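Local structure of nicastrin (Dictyostelium purpureum, 4R12) at residues Phe372-Ser385 against Pro396-Ser408. The protein probably serves as an essential, putatively substrate-recruiting subunit of gamma-secretase, the complex that cleaves membrane proteins such as Notch receptors within the membrane. Residues are numbered along the deposited sequence; the frame is centred on the assembly and turned at random.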
loop_
_atom_site.group_PDB
_atom_site.type_symbol
_atom_site.label_atom_id
_atom_site.label_comp_id
_atom_site.label_asym_id
_atom_site.label_seq_id
_atom_site.Cartn_x
_atom_site.Cartn_y
_atom_site.Cartn_z
ATOM N N PHE A 372 15.713 -8.649 -18.824
ATOM C CA PHE A 372 16.044 -7.431 -18.088
ATOM C C PHE A 372 16.753 -6.411 -18.977
ATOM O O PHE A 372 17.615 -6.757 -19.793
ATOM C CB PHE A 372 16.912 -7.751 -16.869
ATOM C CG PHE A 372 16.190 -8.513 -15.791
ATOM C CD1 PHE A 372 15.256 -7.881 -14.979
ATOM C CD2 PHE A 372 16.448 -9.858 -15.591
ATOM C CE1 PHE A 372 14.572 -8.582 -13.978
ATOM C CE2 PHE A 372 15.782 -10.567 -14.595
ATOM C CZ PHE A 372 14.841 -9.927 -13.784
ATOM N N LYS A 373 16.370 -5.150 -18.815
ATOM C CA LYS A 373 16.990 -4.047 -19.532
ATOM C C LYS A 373 17.471 -2.975 -18.570
ATOM O O LYS A 373 16.904 -2.791 -17.493
ATOM C CB LYS A 373 16.009 -3.438 -20.537
ATOM C CG LYS A 373 15.860 -4.266 -21.793
ATOM C CD LYS A 373 14.699 -3.794 -22.649
ATOM C CE LYS A 373 14.395 -4.832 -23.728
ATOM N NZ LYS A 373 13.261 -4.420 -24.594
ATOM N N PRO A 374 18.527 -2.256 -18.959
ATOM C CA PRO A 374 18.924 -1.110 -18.147
ATOM C C PRO A 374 17.974 0.064 -18.350
ATOM O O PRO A 374 17.319 0.168 -19.393
ATOM C CB PRO A 374 20.334 -0.781 -18.669
ATOM C CG PRO A 374 20.342 -1.297 -20.066
ATOM C CD PRO A 374 19.487 -2.532 -20.047
ATOM N N THR A 375 17.896 0.941 -17.355
ATOM C CA THR A 375 17.192 2.199 -17.534
ATOM C C THR A 375 18.070 3.207 -18.292
ATOM O O THR A 375 19.294 3.049 -18.360
ATOM C CB THR A 375 16.751 2.786 -16.180
ATOM O OG1 THR A 375 15.969 3.957 -16.408
ATOM C CG2 THR A 375 17.960 3.136 -15.303
ATOM N N THR A 376 17.436 4.224 -18.882
ATOM C CA THR A 376 18.147 5.318 -19.560
ATOM C C THR A 376 18.137 6.564 -18.675
ATOM O O THR A 376 18.749 7.601 -18.992
ATOM C CB THR A 376 17.508 5.642 -20.932
ATOM O OG1 THR A 376 16.140 6.039 -20.751
ATOM C CG2 THR A 376 17.558 4.423 -21.847
ATOM N N GLN A 377 17.431 6.453 -17.552
ATOM C CA GLN A 377 17.262 7.577 -16.655
ATOM C C GLN A 377 18.445 7.665 -15.702
ATOM O O GLN A 377 19.036 6.650 -15.334
ATOM C CB GLN A 377 15.929 7.448 -15.893
ATOM C CG GLN A 377 14.704 7.496 -16.821
ATOM C CD GLN A 377 14.722 8.721 -17.758
ATOM O OE1 GLN A 377 14.862 8.583 -18.974
ATOM N NE2 GLN A 377 14.571 9.910 -17.189
ATOM N N THR A 378 18.800 8.890 -15.323
ATOM C CA THR A 378 19.955 9.108 -14.458
ATOM C C THR A 378 19.570 9.416 -13.018
ATOM O O THR A 378 20.433 9.733 -12.194
ATOM C CB THR A 378 20.835 10.238 -14.992
ATOM O OG1 THR A 378 20.027 11.392 -15.258
ATOM C CG2 THR A 378 21.514 9.795 -16.273
ATOM N N GLU A 379 18.268 9.352 -12.738
ATOM C CA GLU A 379 17.739 9.419 -11.383
ATOM C C GLU A 379 16.957 8.139 -11.104
ATOM O O GLU A 379 16.242 7.654 -11.980
ATOM C CB GLU A 379 16.827 10.637 -11.192
ATOM C CG GLU A 379 17.490 11.991 -11.396
ATOM C CD GLU A 379 16.540 13.145 -11.093
ATOM O OE1 GLU A 379 15.397 12.881 -10.650
ATOM O OE2 GLU A 379 16.927 14.313 -11.300
ATOM N N LEU A 380 17.112 7.575 -9.910
ATOM C CA LEU A 380 16.239 6.481 -9.489
ATOM C C LEU A 380 14.785 6.951 -9.449
ATOM O O LEU A 380 14.524 8.122 -9.190
ATOM C CB LEU A 380 16.631 5.961 -8.106
ATOM C CG LEU A 380 17.877 5.104 -7.907
ATOM C CD1 LEU A 380 17.818 4.573 -6.502
ATOM C CD2 LEU A 380 17.947 3.944 -8.906
ATOM N N PRO A 381 13.837 6.042 -9.725
ATOM C CA PRO A 381 12.415 6.361 -9.554
ATOM C C PRO A 381 12.073 6.374 -8.072
ATOM O O PRO A 381 12.885 5.893 -7.287
ATOM C CB PRO A 381 11.707 5.209 -10.271
ATOM C CG PRO A 381 12.644 4.045 -10.114
ATOM C CD PRO A 381 14.047 4.656 -10.176
ATOM N N PRO A 382 10.909 6.932 -7.697
ATOM C CA PRO A 382 10.505 6.885 -6.288
ATOM C C PRO A 382 10.570 5.462 -5.753
ATOM O O PRO A 382 9.930 4.572 -6.313
ATOM C CB PRO A 382 9.055 7.386 -6.311
ATOM C CG PRO A 382 8.926 8.157 -7.562
ATOM C CD PRO A 382 9.882 7.547 -8.554
ATOM N N SER A 383 11.365 5.246 -4.713
ATOM C CA SER A 383 11.599 3.899 -4.213
ATOM C C SER A 383 12.116 3.937 -2.789
ATOM O O SER A 383 12.742 4.916 -2.371
ATOM C CB SER A 383 12.603 3.155 -5.101
ATOM O OG SER A 383 13.807 3.890 -5.217
ATOM N N SER A 384 11.848 2.862 -2.060
ATOM C CA SER A 384 12.263 2.718 -0.671
ATOM C C SER A 384 13.776 2.680 -0.513
ATOM O O SER A 384 14.301 2.980 0.571
ATOM C CB SER A 384 11.643 1.450 -0.076
ATOM O OG SER A 384 10.237 1.604 0.016
ATOM N N SER A 385 14.469 2.277 -1.580
ATOM C CA SER A 385 15.929 2.267 -1.593
ATOM C C SER A 385 16.497 3.663 -1.353
ATOM O O SER A 385 17.600 3.816 -0.838
ATOM C CB SER A 385 16.456 1.725 -2.923
ATOM O OG SER A 385 16.190 0.340 -3.052
ATOM N N PRO A 396 25.773 -2.186 -3.465
ATOM C CA PRO A 396 24.947 -2.236 -4.674
ATOM C C PRO A 396 23.448 -2.216 -4.357
ATOM O O PRO A 396 22.966 -2.967 -3.502
ATOM C CB PRO A 396 25.365 -3.557 -5.326
ATOM C CG PRO A 396 25.878 -4.387 -4.195
ATOM C CD PRO A 396 26.538 -3.430 -3.263
ATOM N N VAL A 397 22.735 -1.340 -5.051
ATOM C CA VAL A 397 21.297 -1.216 -4.918
ATOM C C VAL A 397 20.668 -1.430 -6.285
ATOM O O VAL A 397 21.064 -0.798 -7.262
ATOM C CB VAL A 397 20.900 0.160 -4.367
ATOM C CG1 VAL A 397 19.382 0.321 -4.383
ATOM C CG2 VAL A 397 21.458 0.361 -2.953
ATOM N N VAL A 398 19.721 -2.357 -6.354
ATOM C CA VAL A 398 19.026 -2.652 -7.593
ATOM C C VAL A 398 17.534 -2.533 -7.364
ATOM O O VAL A 398 16.954 -3.298 -6.588
ATOM C CB VAL A 398 19.342 -4.059 -8.120
ATOM C CG1 VAL A 398 18.595 -4.303 -9.426
ATOM C CG2 VAL A 398 20.864 -4.246 -8.311
ATOM N N VAL A 399 16.931 -1.552 -8.019
ATOM C CA VAL A 399 15.490 -1.397 -7.995
ATOM C C VAL A 399 14.936 -2.002 -9.283
ATOM O O VAL A 399 15.285 -1.581 -10.380
ATOM C CB VAL A 399 15.082 0.083 -7.858
ATOM C CG1 VAL A 399 13.574 0.225 -7.774
ATOM C CG2 VAL A 399 15.747 0.699 -6.622
ATOM N N ILE A 400 14.088 -3.011 -9.141
ATOM C CA ILE A 400 13.500 -3.683 -10.290
ATOM C C ILE A 400 12.086 -3.155 -10.559
ATOM O O ILE A 400 11.236 -3.220 -9.683
ATOM C CB ILE A 400 13.441 -5.216 -10.066
ATOM C CG1 ILE A 400 14.828 -5.764 -9.697
ATOM C CG2 ILE A 400 12.862 -5.912 -11.286
ATOM C CD1 ILE A 400 14.869 -7.305 -9.514
ATOM N N THR A 401 11.847 -2.638 -11.765
ATOM C CA THR A 401 10.541 -2.090 -12.131
ATOM C C THR A 401 10.122 -2.559 -13.513
ATOM O O THR A 401 10.893 -3.219 -14.216
ATOM C CB THR A 401 10.536 -0.521 -12.152
ATOM O OG1 THR A 401 11.067 -0.057 -13.402
ATOM C CG2 THR A 401 11.357 0.067 -11.007
ATOM N N ASP A 402 8.911 -2.183 -13.914
ATOM C CA ASP A 402 8.405 -2.526 -15.240
ATOM C C ASP A 402 8.435 -1.337 -16.201
ATOM O O ASP A 402 7.717 -1.327 -17.210
ATOM C CB ASP A 402 6.984 -3.090 -15.159
ATOM C CG ASP A 402 6.020 -2.169 -14.448
ATOM O OD1 ASP A 402 6.338 -0.962 -14.283
ATOM O OD2 ASP A 402 4.945 -2.669 -14.040
ATOM N N HIS A 403 9.268 -0.345 -15.900
ATOM C CA HIS A 403 9.357 0.831 -16.759
ATOM C C HIS A 403 10.774 1.391 -16.818
ATOM O O HIS A 403 11.526 1.348 -15.836
ATOM C CB HIS A 403 8.403 1.924 -16.259
ATOM C CG HIS A 403 8.657 2.322 -14.834
ATOM N ND1 HIS A 403 9.376 3.450 -14.488
ATOM C CD2 HIS A 403 8.333 1.714 -13.670
ATOM C CE1 HIS A 403 9.462 3.527 -13.172
ATOM N NE2 HIS A 403 8.840 2.484 -12.650
ATOM N N ASP A 404 11.125 1.947 -17.971
ATOM C CA ASP A 404 12.383 2.672 -18.111
ATOM C C ASP A 404 12.217 4.049 -17.470
ATOM O O ASP A 404 12.808 4.337 -16.419
ATOM C CB ASP A 404 12.785 2.781 -19.584
ATOM C CG ASP A 404 13.958 3.745 -19.810
ATOM O OD1 ASP A 404 14.750 3.959 -18.863
ATOM O OD2 ASP A 404 14.081 4.280 -20.928
ATOM N N TYR A 405 11.406 4.897 -18.091
ATOM C CA TYR A 405 11.094 6.201 -17.504
ATOM C C TYR A 405 9.621 6.236 -17.040
ATOM O O TYR A 405 9.308 5.769 -15.941
ATOM C CB TYR A 405 11.412 7.324 -18.513
ATOM C CG TYR A 405 11.169 8.740 -18.015
ATOM C CD1 TYR A 405 10.977 9.011 -16.666
ATOM C CD2 TYR A 405 11.121 9.811 -18.909
ATOM C CE1 TYR A 405 10.740 10.304 -16.212
ATOM C CE2 TYR A 405 10.886 11.113 -18.466
ATOM C CZ TYR A 405 10.693 11.348 -17.114
ATOM O OH TYR A 405 10.455 12.623 -16.663
ATOM N N LYS A 406 8.733 6.792 -17.864
ATOM C CA LYS A 406 7.296 6.877 -17.553
ATOM C C LYS A 406 6.724 5.535 -17.057
ATOM O O LYS A 406 6.959 4.490 -17.664
ATOM C CB LYS A 406 6.532 7.357 -18.805
ATOM C CG LYS A 406 5.021 7.202 -18.765
ATOM C CD LYS A 406 4.359 7.724 -20.071
ATOM C CE LYS A 406 2.822 7.721 -19.946
ATOM N NZ LYS A 406 2.168 8.756 -20.801
ATOM N N TYR A 407 5.997 5.573 -15.942
ATOM C CA TYR A 407 5.366 4.374 -15.381
ATOM C C TYR A 407 4.621 3.562 -16.435
ATOM O O TYR A 407 3.921 4.126 -17.276
ATOM C CB TYR A 407 4.365 4.761 -14.274
ATOM C CG TYR A 407 4.942 5.108 -12.916
ATOM C CD1 TYR A 407 6.285 4.895 -12.614
ATOM C CD2 TYR A 407 4.122 5.627 -11.915
ATOM C CE1 TYR A 407 6.793 5.207 -11.347
ATOM C CE2 TYR A 407 4.617 5.934 -10.653
ATOM C CZ TYR A 407 5.956 5.731 -10.379
ATOM O OH TYR A 407 6.438 6.036 -9.120
ATOM N N SER A 408 4.762 2.243 -16.396
ATOM C CA SER A 408 3.920 1.390 -17.220
ATOM C C SER A 408 2.495 1.294 -16.634
ATOM O O SER A 408 1.520 1.169 -17.369
ATOM C CB SER A 408 4.550 -0.005 -17.353
ATOM O OG SER A 408 5.812 0.108 -18.013
HETATM O O HOH W 1 8.500 4.456 -8.555
#
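Asp404 turns its carboxylate into the bend at Thr375 and Thr376 and takes three hydrogen bonds there. OD1 accepts from Thr375 OG1 (2.7 Å), met nearly along the C-O axis, and from the backbone N of Thr376 in an almost straight bond (169°) that enters on the syn side, tilted out of the carboxylate plane. OD2 offers its syn lone pair to Thr376 OG1 at 2.7 Å. With CG trans to its own backbone N (chi1 170°), Asp404 brings both oxygens to the two threonines. Thr375 OG1 works both ways, donating to Asp404 OD1 and accepting from Gln377 N (3.1 Å) in an ST turn. An alanine in place of Asp404 would probably leave Thr375 OG1, Thr376 OG1 and the Thr376 N-H without the carboxylate they share. Next to this grip, the Gln377 amide lies flat over one face of the Tyr405 ring, planes 4° apart, with NE2 3.6 Å above the ring centre; Tyr405 OH bonds to the backbone of Glu126. Deeper in, Pro381 CB meets the edge of His403 at CE1, while His403 ND1 donates to Tyr405 O (2.7 Å). Buried Thr401 OG1 accepts from His403 N in a second ST turn, and His345 NE2 hydrogen-bonds both Thr401 OG1 and His403 O. Ser383 OG donates to Pro381 O, and one water donates to Pro382 O and also hydrogen-bonds Tyr407 OH. Ser385 lays CB and OG against the methyls of Val397 and Val399, its hydroxyl bonded to Glu324. Within the nicastrin large lobe, of the zinc-exopeptidase clan, strand 397-401 runs between strands 319-325 (parallel) and 339-347 (antiparallel), strand 370-374 pairs with the far side of 339-347, and Phe372 and Ile400 both pack on Leu358 of helix 352-362.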